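Local coordinates for protein 11S globulin subunit beta (Cucurbita maxima, PDB 2E9Q) that serves as a seed storage protein, a hexameric 11S globulin kept as a nutrient reserve in pumpkin seeds, at residues L136-A141 with H312-L317; Q288-S293 with E395-K400; E294-F299 with G303-T308. All coordinates share one frame; numbering follows the deposited sequence.

Contact 1: L136-A141 with H312-L317; sequences LLVVPA and HTLPIL
At the seam between the two cupin domains of the subunit, Val138 of strand 135-139, in the first cupin, packs against the second: Leu314 and Ile316 of the loop leading into helix 317-320, and Leu317 at the start of that helix. The meeting is purely apolar and is made through one methyl. Val138 CG1 stands anti to the backbone N (chi1 174°), which leaves CG2 as the branch that reaches the loop. Val138 CG2 lies 3.8 Å from Leu314 CD2 and equally 3.8 Å from Leu317 CD2, while Ile316 CG2 comes within 4.2 Å of the same Val138 CG2. Leu314 CD2 sits between the other two methyls, 3.9 Å from Ile316 CG2 and 4.1 Å from Leu317 CD2, and the valine methyl meets all three. Leu314 runs past Val138 in the opposing direction, whereas Leu317 slants across it. A type I turn from Leu314 to Leu317 brings the three residues together, closed by the 2.9 Å hydrogen bond from Leu317 N to Leu314 O. The backbones stay apart, with 8.0 Å between Val138 CA and Leu317 CA, the nearest pair. Leu86 of strand 85-91 also touches Val138, and Leu284 and Arg285 pack on Ile316 and Leu314, enclosing the patch. The carbonyl of Val138 is bonded by Arg96. Such side-chain packing between a sheet strand of one domain and a loop of the next is part of the interdomain core of the bicupin fold, the tandem of beta-barrel domains found in 11S globulins.

Contact 2: Q288-S293 with E395-K400; sequences QNIGRS and EWIAFK
Ile290 and Ile397 face each other across the junction of the two cupin domains, where the chain leaves edge strand 287-289 of a first-cupin sheet and passes beside strand 393-400 of the second. The two isoleucines cross at about a right angle and touch through their ends, Ile290 CD1 lying 3.7 Å from Ile397 CD1. Ile290 directs CG1 between its backbone N and carbonyl carbon (chi1 49°), and the extended continuation to CD1 carries the methyl across to the opposing strand. Ile397 is further placed by its own strand: its CG1 rests 4.0 Å above one face of the Phe399 ring, displaced toward the rim. Phe399 in turn meets the nearly parallel ring of Phe160 from the first cupin. Arg326 of strand 323-329 touches both isoleucines, and Ser307 and Ala309 pack on Ile290, so the methyl pair is buried.

The second meeting is polar and lies nearer the solvent. Arg292 bends at chi3 (64°) to bring its guanidinium over to Glu395, again crossing it at about a right angle. Glu395 OE1 approaches the guanidinium at its edge, in its plane, and forms a salt bridge of 3.2 Å with Arg292 NH2, although the guanidinium and carboxylate planes are 49° apart. This bridge is loosely defined, since Arg292 is poorly ordered and touches a crystal neighbour, and Glu395 adopts two conformations. The carboxylate probably owes more of its position to Arg351 of the same chain, whose NH2 makes a salt bridge with the other oxygen, Glu395 OE2.

Contact 3: E294-F299 with G303-T308; sequences ERADVF and GGRIST. Unlike the reference sequence in segment 294-299: Glu294 (reference Val).
Val298 and Ile306 form the hydrogen-bonded pair of the antiparallel hairpin 298-300/304-309 in the second cupin, with a classic beta bulge where Gly303 and Gly304 both face Asn300. Strand 298-300 is outermost in its sheet within the chain. Ile306 N donates to Val298 O at 3.1 Å and nearly straight (170°), while the return bond, Val298 N to Ile306 O, is weak at 3.4 Å and less certain, because the position of Ile306 O is doubtful. The closely packed part holds the buried Ala296, Ile306 and Ser307: Ala296 CB lies 3.2 Å from Ser307 OG and 3.9 Å from Arg305 CB. The side chain of Ile306 touches Arg447, and Glu325 of strand 323-329.

The pair Phe299 and Arg305 is the more solvent-exposed part, with Phe299 exposed and Arg305 partly so. These two side chains run side by side in the same direction from a non-hydrogen-bonded pair. Phe299 has CG anti to its own N (chi1 -165°), which lays the ring along the arginine stem. The ring and guanidinium planes are 36° apart, and the guanidinium makes a weak hydrogen bond to Tyr330 OH. The ring meets chiefly the aliphatic carbons: Phe299 CD1 is 3.7 Å from Arg305 CB, and Phe299 CE1 is 3.7 Å from Arg305 CD.

Gln288 ties the three contacts together. Its backbone O accepts from Leu136 N at 2.9 Å, continuing the first-cupin sheet, while its side-chain amide reaches the loop of contact 1 and the second strand of contact 3: Gln288 OE1 lies 2.7 Å from Thr313 OG1, and Gln288 NE2 lies 3.1 Å from Thr308 O. Ile290 CD1 also packs 4.0 Å from Leu136 CB, two residues before Val138 on the same strand. Between centres, contact 2 is about 13 Å from contact 1 and about 9 Å from contact 3. Contact 3 is closest to Lys387 and Arg447, assigned as magnesium-binding: the nearest side-chain atoms of Ile306 lie about 6 and 3 Å from theirs, whereas contact 1 lies away from that site.

Contact 1: L136-A141 with H312-L317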
ATOM      1  N   LEU A 136      17.130  -4.109  20.647  1.00 43.76           N
ATOM      2  CA  LEU A 136      16.056  -4.314  19.701  1.00 38.91           C
ATOM      3  C   LEU A 136      16.824  -4.252  18.387  1.00 45.62           C
ATOM      4  O   LEU A 136      17.247  -3.168  17.957  1.00 45.75           O
ATOM      5  CB  LEU A 136      15.049  -3.162  19.793  1.00 36.88           C
ATOM      6  CG  LEU A 136      13.776  -3.187  18.935  1.00 49.61           C
ATOM      7  CD1 LEU A 136      14.144  -3.175  17.462  1.00 52.45           C
ATOM      8  CD2 LEU A 136      12.947  -4.435  19.275  1.00 48.03           C
ATOM      9  N   LEU A 137      17.031  -5.410  17.770  1.00 35.90           N
ATOM     10  CA  LEU A 137      17.761  -5.490  16.516  1.00 35.39           C
ATOM     11  C   LEU A 137      16.796  -5.398  15.346  1.00 44.76           C
ATOM     12  O   LEU A 137      15.641  -5.815  15.443  1.00 39.87           O
ATOM     13  CB  LEU A 137      18.534  -6.814  16.439  1.00 36.17           C
ATOM     14  CG  LEU A 137      19.324  -7.146  17.713  1.00 38.93           C
ATOM     15  CD1 LEU A 137      20.058  -8.484  17.574  1.00 40.00           C
ATOM     16  CD2 LEU A 137      20.319  -6.024  17.975  1.00 44.09           C
ATOM     17  N   VAL A 138      17.280  -4.869  14.231  1.00 38.15           N
ATOM     18  CA  VAL A 138      16.463  -4.737  13.041  1.00 37.37           C
ATOM     19  C   VAL A 138      17.028  -5.613  11.928  1.00 42.20           C
ATOM     20  O   VAL A 138      18.242  -5.748  11.788  1.00 37.88           O
ATOM     21  CB  VAL A 138      16.431  -3.261  12.560  1.00 40.44           C
ATOM     22  CG1 VAL A 138      15.692  -3.145  11.215  1.00 33.68           C
ATOM     23  CG2 VAL A 138      15.768  -2.395  13.618  1.00 35.36           C
ATOM     24  N   VAL A 139      16.141  -6.219  11.148  1.00 37.20           N
ATOM     25  CA  VAL A 139      16.564  -7.036  10.026  1.00 32.17           C
ATOM     26  C   VAL A 139      15.605  -6.763   8.876  1.00 39.71           C
ATOM     27  O   VAL A 139      14.497  -7.294   8.848  1.00 42.03           O
ATOM     28  CB  VAL A 139      16.533  -8.544  10.353  1.00 37.43           C
ATOM     29  CG1 VAL A 139      17.066  -9.337   9.169  1.00 38.46           C
ATOM     30  CG2 VAL A 139      17.358  -8.832  11.590  1.00 46.79           C
ATOM     31  N   PRO A 140      16.011  -5.910   7.913  1.00 45.08           N
ATOM     32  CA  PRO A 140      15.129  -5.606   6.777  1.00 37.98           C
ATOM     33  C   PRO A 140      14.856  -6.860   5.966  1.00 43.45           C
ATOM     34  O   PRO A 140      15.618  -7.832   6.031  1.00 40.52           O
ATOM     35  CB  PRO A 140      15.929  -4.580   5.969  1.00 45.29           C
ATOM     36  CG  PRO A 140      16.789  -3.912   7.004  1.00 46.44           C
ATOM     37  CD  PRO A 140      17.233  -5.091   7.864  1.00 46.50           C
ATOM     38  N   ALA A 141      13.779  -6.825   5.193  1.00 39.02           N
ATOM     39  CA  ALA A 141      13.407  -7.949   4.353  1.00 37.56           C
ATOM     40  C   ALA A 141      14.450  -8.191   3.253  1.00 47.45           C
ATOM     41  O   ALA A 141      14.987  -7.248   2.681  1.00 40.11           O
ATOM     42  CB  ALA A 141      12.042  -7.690   3.727  1.00 38.31           C
ATOM     43  N   HIS A 312      12.014   8.042  14.989  1.00 47.44           N
ATOM     44  CA  HIS A 312      12.610   9.265  15.531  1.00 54.30           C
ATOM     45  C   HIS A 312      13.898   8.938  16.286  1.00 57.49           C
ATOM     46  O   HIS A 312      14.825   9.750  16.324  1.00 53.06           O
ATOM     47  CB  HIS A 312      11.672   9.979  16.512  1.00 54.18           C
ATOM     48  CG  HIS A 312      10.529  10.689  15.861  1.00 57.00           C
ATOM     49  ND1 HIS A 312      10.702  11.585  14.829  1.00 56.69           N
ATOM     50  CD2 HIS A 312       9.196  10.636  16.094  1.00 52.05           C
ATOM     51  CE1 HIS A 312       9.524  12.049  14.450  1.00 60.89           C
ATOM     52  NE2 HIS A 312       8.594  11.489  15.201  1.00 60.24           N
ATOM     53  N   THR A 313      13.947   7.755  16.898  1.00 52.07           N
ATOM     54  CA  THR A 313      15.117   7.339  17.669  1.00 48.34           C
ATOM     55  C   THR A 313      16.007   6.377  16.907  1.00 46.38           C
ATOM     56  O   THR A 313      17.177   6.207  17.236  1.00 49.04           O
ATOM     57  CB  THR A 313      14.712   6.636  18.968  1.00 47.31           C
ATOM     58  OG1 THR A 313      13.964   5.456  18.656  1.00 47.10           O
ATOM     59  CG2 THR A 313      13.883   7.555  19.837  1.00 47.19           C
ATOM     60  N   LEU A 314      15.441   5.723  15.906  1.00 42.75           N
ATOM     61  CA  LEU A 314      16.192   4.780  15.107  1.00 39.85           C
ATOM     62  C   LEU A 314      15.671   4.924  13.684  1.00 44.70           C
ATOM     63  O   LEU A 314      14.726   4.238  13.277  1.00 44.31           O
ATOM     64  CB  LEU A 314      15.992   3.357  15.634  1.00 38.68           C
ATOM     65  CG  LEU A 314      16.773   2.225  14.946  1.00 45.24           C
ATOM     66  CD1 LEU A 314      18.273   2.398  15.174  1.00 44.48           C
ATOM     67  CD2 LEU A 314      16.312   0.884  15.507  1.00 38.84           C
ATOM     68  N   PRO A 315      16.291   5.837  12.909  1.00 48.42           N
ATOM     69  CA  PRO A 315      15.982   6.175  11.514  1.00 38.08           C
ATOM     70  C   PRO A 315      15.624   5.004  10.609  1.00 37.87           C
ATOM     71  O   PRO A 315      14.744   5.110   9.763  1.00 37.98           O
ATOM     72  CB  PRO A 315      17.252   6.875  11.045  1.00 43.08           C
ATOM     73  CG  PRO A 315      17.687   7.596  12.272  1.00 55.77           C
ATOM     74  CD  PRO A 315      17.507   6.550  13.352  1.00 46.69           C
ATOM     75  N   ILE A 316      16.317   3.890  10.771  1.00 41.18           N
ATOM     76  CA  ILE A 316      16.055   2.740   9.927  1.00 47.13           C
ATOM     77  C   ILE A 316      14.604   2.212  10.028  1.00 36.92           C
ATOM     78  O   ILE A 316      14.106   1.588   9.107  1.00 43.08           O
ATOM     79  CB  ILE A 316      17.082   1.613  10.225  1.00 40.89           C
ATOM     80  CG1 ILE A 316      16.963   0.505   9.185  1.00 41.44           C
ATOM     81  CG2 ILE A 316      16.875   1.063  11.607  1.00 39.23           C
ATOM     82  CD1 ILE A 316      17.115   0.992   7.780  1.00 47.94           C
ATOM     83  N   LEU A 317      13.924   2.485  11.133  1.00 38.65           N
ATOM     84  CA  LEU A 317      12.553   2.018  11.306  1.00 36.31           C
ATOM     85  C   LEU A 317      11.609   2.597  10.252  1.00 48.15           C
ATOM     86  O   LEU A 317      10.602   1.982   9.894  1.00 48.36           O
ATOM     87  CB  LEU A 317      12.074   2.355  12.711  1.00 31.62           C
ATOM     88  CG  LEU A 317      12.919   1.624  13.760  1.00 38.67           C
ATOM     89  CD1 LEU A 317      12.399   1.903  15.153  1.00 33.41           C
ATOM     90  CD2 LEU A 317      12.885   0.118  13.460  1.00 42.40           C
TER

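Contact 2: Q288-S293 with E395-K400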
ATOM      1  N   GLN A 288      18.920  -0.570  18.726  1.00 45.48           N
ATOM      2  CA  GLN A 288      18.708   0.415  19.776  1.00 40.65           C
ATOM      3  C   GLN A 288      18.373  -0.373  21.037  1.00 50.89           C
ATOM      4  O   GLN A 288      17.521  -1.267  21.012  1.00 46.42           O
ATOM      5  CB  GLN A 288      17.541   1.345  19.434  1.00 38.87           C
ATOM      6  CG  GLN A 288      17.236   2.376  20.532  1.00 37.71           C
ATOM      7  CD  GLN A 288      15.978   3.195  20.261  1.00 42.41           C
ATOM      8  OE1 GLN A 288      15.608   3.423  19.114  1.00 43.25           O
ATOM      9  NE2 GLN A 288      15.328   3.655  21.327  1.00 45.56           N
ATOM     10  N   ASN A 289      19.041  -0.062  22.138  1.00 49.43           N
ATOM     11  CA  ASN A 289      18.757  -0.769  23.376  1.00 47.89           C
ATOM     12  C   ASN A 289      17.639  -0.033  24.085  1.00 54.96           C
ATOM     13  O   ASN A 289      17.746   1.167  24.350  1.00 50.83           O
ATOM     14  CB  ASN A 289      19.987  -0.815  24.279  1.00 52.32           C
ATOM     15  CG  ASN A 289      19.830  -1.805  25.412  1.00 39.49           C
ATOM     16  OD1 ASN A 289      20.293  -2.942  25.331  1.00 49.08           O
ATOM     17  ND2 ASN A 289      19.157  -1.384  26.465  1.00 40.79           N
ATOM     18  N   ILE A 290      16.557  -0.745  24.377  1.00 51.91           N
ATOM     19  CA  ILE A 290      15.421  -0.142  25.056  1.00 44.53           C
ATOM     20  C   ILE A 290      15.232  -0.813  26.404  1.00 49.73           C
ATOM     21  O   ILE A 290      14.152  -0.779  26.993  1.00 53.84           O
ATOM     22  CB  ILE A 290      14.136  -0.254  24.203  1.00 49.80           C
ATOM     23  CG1 ILE A 290      13.944  -1.685  23.695  1.00 37.73           C
ATOM     24  CG2 ILE A 290      14.220   0.701  23.027  1.00 46.83           C
ATOM     25  CD1 ILE A 290      12.750  -1.831  22.778  1.00 44.27           C
ATOM     26  N   GLY A 291      16.319  -1.411  26.880  1.00 52.52           N
ATOM     27  CA  GLY A 291      16.327  -2.086  28.163  1.00 55.10           C
ATOM     28  C   GLY A 291      16.522  -1.137  29.334  1.00 56.82           C
ATOM     29  O   GLY A 291      16.369   0.077  29.209  1.00 48.78           O
ATOM     30  N   ARG A 292      16.883  -1.697  30.481  1.00 60.93           N
ATOM     31  CA  ARG A 292      17.067  -0.906  31.684  1.00 64.79           C
ATOM     32  C   ARG A 292      18.279   0.023  31.697  1.00 62.67           C
ATOM     33  O   ARG A 292      18.341   0.953  32.500  1.00 59.31           O
ATOM     34  CB  ARG A 292      17.090  -1.836  32.901  1.00 70.52           C
ATOM     35  CG  ARG A 292      18.004  -3.046  32.766  1.00 86.10           C
ATOM     36  CD  ARG A 292      17.591  -4.137  33.759  1.00 96.35           C
ATOM     37  NE  ARG A 292      16.246  -4.636  33.463  1.00107.34           N
ATOM     38  CZ  ARG A 292      15.486  -5.326  34.309  1.00108.20           C
ATOM     39  NH1 ARG A 292      15.932  -5.610  35.526  1.00104.15           N
ATOM     40  NH2 ARG A 292      14.272  -5.726  33.940  1.00105.95           N
ATOM     41  N   SER A 293      19.232  -0.205  30.801  1.00 62.86           N
ATOM     42  CA  SER A 293      20.420   0.644  30.767  1.00 66.47           C
ATOM     43  C   SER A 293      20.121   2.016  30.172  1.00 67.68           C
ATOM     44  O   SER A 293      20.868   2.965  30.394  1.00 70.87           O
ATOM     45  CB  SER A 293      21.532  -0.001  29.945  1.00 66.67           C
ATOM     46  OG  SER A 293      21.399   0.357  28.577  1.00 78.22           O
ATOM     47  N   GLU A 395       6.264  -7.316  32.859  1.00 47.44           N
ATOM     48  CA  GLU A 395       7.252  -6.745  31.956  1.00 50.47           C
ATOM     49  C   GLU A 395       7.098  -7.294  30.534  1.00 53.54           C
ATOM     50  O   GLU A 395       6.862  -8.492  30.346  1.00 53.58           O
ATOM     51  CB  GLU A 395       8.666  -7.002  32.489  0.50 45.65           C
ATOM     52  CG  GLU A 395       9.054  -6.018  33.580  0.50 48.14           C
ATOM     53  CD  GLU A 395      10.245  -6.466  34.402  0.50 42.84           C
ATOM     54  OE1 GLU A 395      11.276  -6.854  33.817  0.50 37.81           O
ATOM     55  OE2 GLU A 395      10.148  -6.419  35.644  0.50 48.27           O
ATOM     56  N   TRP A 396       7.249  -6.428  29.532  1.00 47.63           N
ATOM     57  CA  TRP A 396       7.059  -6.873  28.155  1.00 46.19           C
ATOM     58  C   TRP A 396       7.721  -6.046  27.060  1.00 44.70           C
ATOM     59  O   TRP A 396       8.247  -4.954  27.292  1.00 48.54           O
ATOM     60  CB  TRP A 396       5.563  -6.886  27.851  1.00 38.59           C
ATOM     61  CG  TRP A 396       5.022  -5.510  27.648  1.00 36.10           C
ATOM     62  CD1 TRP A 396       4.891  -4.849  26.461  1.00 37.91           C
ATOM     63  CD2 TRP A 396       4.636  -4.579  28.669  1.00 41.49           C
ATOM     64  NE1 TRP A 396       4.451  -3.567  26.676  1.00 45.31           N
ATOM     65  CE2 TRP A 396       4.285  -3.373  28.023  1.00 42.53           C
ATOM     66  CE3 TRP A 396       4.558  -4.647  30.067  1.00 46.62           C
ATOM     67  CZ2 TRP A 396       3.859  -2.242  28.722  1.00 42.33           C
ATOM     68  CZ3 TRP A 396       4.137  -3.523  30.771  1.00 45.97           C
ATOM     69  CH2 TRP A 396       3.792  -2.333  30.093  1.00 53.87           C
ATOM     70  N   ILE A 397       7.644  -6.592  25.853  1.00 45.08           N
ATOM     71  CA  ILE A 397       8.119  -5.933  24.651  1.00 46.34           C
ATOM     72  C   ILE A 397       6.933  -5.997  23.684  1.00 52.21           C
ATOM     73  O   ILE A 397       6.421  -7.085  23.370  1.00 43.43           O
ATOM     74  CB  ILE A 397       9.347  -6.642  24.031  1.00 45.61           C
ATOM     75  CG1 ILE A 397       9.803  -5.872  22.801  1.00 49.58           C
ATOM     76  CG2 ILE A 397       9.026  -8.065  23.658  1.00 40.84           C
ATOM     77  CD1 ILE A 397      10.210  -4.452  23.104  1.00 48.10           C
ATOM     78  N   ALA A 398       6.488  -4.830  23.238  1.00 43.01           N
ATOM     79  CA  ALA A 398       5.357  -4.727  22.329  1.00 42.82           C
ATOM     80  C   ALA A 398       5.762  -4.238  20.940  1.00 43.61           C
ATOM     81  O   ALA A 398       6.157  -3.087  20.779  1.00 42.25           O
ATOM     82  CB  ALA A 398       4.322  -3.789  22.915  1.00 38.26           C
ATOM     83  N   PHE A 399       5.646  -5.105  19.942  1.00 38.77           N
ATOM     84  CA  PHE A 399       5.995  -4.739  18.575  1.00 41.70           C
ATOM     85  C   PHE A 399       4.829  -4.026  17.891  1.00 44.63           C
ATOM     86  O   PHE A 399       3.670  -4.429  18.039  1.00 39.16           O
ATOM     87  CB  PHE A 399       6.386  -5.981  17.770  1.00 34.42           C
ATOM     88  CG  PHE A 399       7.463  -6.793  18.411  1.00 38.10           C
ATOM     89  CD1 PHE A 399       7.146  -7.835  19.280  1.00 39.27           C
ATOM     90  CD2 PHE A 399       8.807  -6.504  18.164  1.00 38.48           C
ATOM     91  CE1 PHE A 399       8.152  -8.588  19.898  1.00 38.04           C
ATOM     92  CE2 PHE A 399       9.825  -7.243  18.774  1.00 34.41           C
ATOM     93  CZ  PHE A 399       9.497  -8.291  19.644  1.00 41.31           C
ATOM     94  N   LYS A 400       5.158  -2.969  17.150  1.00 39.92           N
ATOM     95  CA  LYS A 400       4.181  -2.157  16.438  1.00 38.38           C
ATOM     96  C   LYS A 400       4.321  -2.343  14.933  1.00 36.36           C
ATOM     97  O   LYS A 400       5.430  -2.443  14.415  1.00 41.59           O
ATOM     98  CB  LYS A 400       4.388  -0.678  16.778  1.00 39.39           C
ATOM     99  CG  LYS A 400       4.505  -0.385  18.268  1.00 42.55           C
ATOM    100  CD  LYS A 400       3.227  -0.695  19.037  1.00 40.59           C
ATOM    101  CE  LYS A 400       3.433  -0.407  20.514  1.00 44.93           C
ATOM    102  NZ  LYS A 400       2.214  -0.604  21.331  1.00 49.15           N
TER

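Contact 3: E294-F299 with G303-T308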
ATOM      1  N   GLU A 294      19.041   2.132  29.408  1.00 61.00           N
ATOM      2  CA  GLU A 294      18.722   3.420  28.807  1.00 55.87           C
ATOM      3  C   GLU A 294      17.589   4.137  29.523  1.00 51.05           C
ATOM      4  O   GLU A 294      16.949   3.587  30.418  1.00 53.28           O
ATOM      5  CB  GLU A 294      18.390   3.242  27.327  1.00 47.93           C
ATOM      6  CG  GLU A 294      19.453   2.457  26.568  1.00 58.14           C
ATOM      7  CD  GLU A 294      20.844   3.085  26.672  1.00 70.82           C
ATOM      8  OE1 GLU A 294      20.985   4.288  26.352  1.00 54.98           O
ATOM      9  OE2 GLU A 294      21.792   2.371  27.068  1.00 63.85           O
ATOM     10  N   ARG A 295      17.365   5.384  29.137  1.00 49.61           N
ATOM     11  CA  ARG A 295      16.319   6.192  29.736  1.00 59.43           C
ATOM     12  C   ARG A 295      14.992   5.871  29.055  1.00 58.52           C
ATOM     13  O   ARG A 295      14.966   5.522  27.876  1.00 54.23           O
ATOM     14  CB  ARG A 295      16.650   7.671  29.552  1.00 57.64           C
ATOM     15  CG  ARG A 295      15.582   8.627  30.018  1.00 61.54           C
ATOM     16  CD  ARG A 295      15.861  10.020  29.469  1.00 73.55           C
ATOM     17  NE  ARG A 295      14.844  10.977  29.887  1.00 80.76           N
ATOM     18  CZ  ARG A 295      14.711  11.427  31.129  1.00 84.75           C
ATOM     19  NH1 ARG A 295      15.539  11.009  32.078  1.00 90.93           N
ATOM     20  NH2 ARG A 295      13.747  12.289  31.423  1.00 89.35           N
ATOM     21  N   ALA A 296      13.899   5.981  29.801  1.00 53.32           N
ATOM     22  CA  ALA A 296      12.576   5.719  29.247  1.00 58.17           C
ATOM     23  C   ALA A 296      11.830   7.042  29.125  1.00 51.34           C
ATOM     24  O   ALA A 296      11.793   7.810  30.079  1.00 59.92           O
ATOM     25  CB  ALA A 296      11.811   4.765  30.160  1.00 61.68           C
ATOM     26  N   ASP A 297      11.245   7.315  27.959  1.00 54.25           N
ATOM     27  CA  ASP A 297      10.501   8.555  27.757  1.00 52.71           C
ATOM     28  C   ASP A 297       9.310   8.669  28.690  1.00 52.40           C
ATOM     29  O   ASP A 297       8.964   9.760  29.132  1.00 58.32           O
ATOM     30  CB  ASP A 297      10.025   8.685  26.312  1.00 70.67           C
ATOM     31  CG  ASP A 297      10.974   9.515  25.459  1.00 93.05           C
ATOM     32  OD1 ASP A 297      11.292  10.661  25.862  1.00101.65           O
ATOM     33  OD2 ASP A 297      11.398   9.028  24.383  1.00104.50           O
ATOM     34  N   VAL A 298       8.666   7.547  28.978  1.00 55.06           N
ATOM     35  CA  VAL A 298       7.539   7.559  29.902  1.00 57.05           C
ATOM     36  C   VAL A 298       8.065   6.873  31.151  1.00 53.54           C
ATOM     37  O   VAL A 298       8.572   5.755  31.085  1.00 56.04           O
ATOM     38  CB  VAL A 298       6.314   6.824  29.322  1.00 58.34           C
ATOM     39  CG1 VAL A 298       6.759   5.614  28.556  1.00 67.73           C
ATOM     40  CG2 VAL A 298       5.369   6.426  30.438  1.00 53.29           C
ATOM     41  N   PHE A 299       7.959   7.561  32.284  1.00 57.71           N
ATOM     42  CA  PHE A 299       8.497   7.046  33.540  1.00 61.75           C
ATOM     43  C   PHE A 299       7.642   7.441  34.741  1.00 57.95           C
ATOM     44  O   PHE A 299       7.276   8.603  34.903  1.00 60.47           O
ATOM     45  CB  PHE A 299       9.914   7.604  33.719  1.00 59.43           C
ATOM     46  CG  PHE A 299      10.738   6.903  34.773  1.00 66.85           C
ATOM     47  CD1 PHE A 299      11.513   5.793  34.444  1.00 61.41           C
ATOM     48  CD2 PHE A 299      10.787   7.392  36.079  1.00 67.71           C
ATOM     49  CE1 PHE A 299      12.332   5.185  35.402  1.00 68.80           C
ATOM     50  CE2 PHE A 299      11.603   6.789  37.043  1.00 60.13           C
ATOM     51  CZ  PHE A 299      12.376   5.690  36.706  1.00 63.57           C
ATOM     52  N   GLY A 303       5.231   3.631  39.568  1.00 64.90           N
ATOM     53  CA  GLY A 303       4.449   2.733  38.730  1.00 65.16           C
ATOM     54  C   GLY A 303       5.220   1.829  37.783  1.00 65.03           C
ATOM     55  O   GLY A 303       4.966   0.620  37.714  1.00 60.31           O
ATOM     56  N   GLY A 304       6.159   2.411  37.045  1.00 60.40           N
ATOM     57  CA  GLY A 304       6.945   1.639  36.102  1.00 57.67           C
ATOM     58  C   GLY A 304       7.361   2.511  34.937  1.00 57.76           C
ATOM     59  O   GLY A 304       7.342   3.737  35.043  1.00 57.88           O
ATOM     60  N   ARG A 305       7.706   1.899  33.810  1.00 55.82           N
ATOM     61  CA  ARG A 305       8.154   2.687  32.670  1.00 55.25           C
ATOM     62  C   ARG A 305       7.990   2.011  31.317  1.00 51.78           C
ATOM     63  O   ARG A 305       7.838   0.792  31.228  1.00 45.23           O
ATOM     64  CB  ARG A 305       9.629   3.020  32.872  1.00 57.42           C
ATOM     65  CG  ARG A 305      10.430   1.782  33.235  1.00 53.41           C
ATOM     66  CD  ARG A 305      11.900   2.070  33.428  1.00 55.52           C
ATOM     67  NE  ARG A 305      12.604   0.892  33.924  1.00 59.75           N
ATOM     68  CZ  ARG A 305      12.435   0.363  35.135  1.00 60.50           C
ATOM     69  NH1 ARG A 305      13.126  -0.713  35.485  1.00 57.94           N
ATOM     70  NH2 ARG A 305      11.585   0.908  36.002  1.00 63.82           N
ATOM     71  N   ILE A 306       8.056   2.821  30.265  1.00 52.29           N
ATOM     72  CA  ILE A 306       7.957   2.336  28.891  1.00 52.11           C
ATOM     73  C   ILE A 306       8.999   3.051  28.035  1.00 50.56           C
ATOM     74  O   ILE A 306       9.053   4.281  28.011  1.00 48.68           O
ATOM     75  CB  ILE A 306       6.560   2.611  28.301  1.00 52.78           C
ATOM     76  CG1 ILE A 306       5.498   1.879  29.129  1.00 44.80           C
ATOM     77  CG2 ILE A 306       6.531   2.224  26.830  1.00 45.94           C
ATOM     78  CD1 ILE A 306       4.068   2.161  28.694  1.00 49.30           C
ATOM     79  N   SER A 307       9.822   2.274  27.336  1.00 47.05           N
ATOM     80  CA  SER A 307      10.868   2.823  26.483  1.00 46.55           C
ATOM     81  C   SER A 307      10.519   2.583  25.026  1.00 51.21           C
ATOM     82  O   SER A 307      10.218   1.449  24.631  1.00 48.71           O
ATOM     83  CB  SER A 307      12.200   2.165  26.813  1.00 39.93           C
ATOM     84  OG  SER A 307      12.491   2.367  28.175  1.00 47.34           O
ATOM     85  N   THR A 308      10.584   3.644  24.230  1.00 45.28           N
ATOM     86  CA  THR A 308      10.222   3.565  22.822  1.00 42.55           C
ATOM     87  C   THR A 308      11.367   3.569  21.820  1.00 52.36           C
ATOM     88  O   THR A 308      12.394   4.232  22.004  1.00 53.27           O
ATOM     89  CB  THR A 308       9.293   4.726  22.436  1.00 47.41           C
ATOM     90  OG1 THR A 308       8.206   4.804  23.367  1.00 52.69           O
ATOM     91  CG2 THR A 308       8.752   4.531  21.023  1.00 43.18           C
TER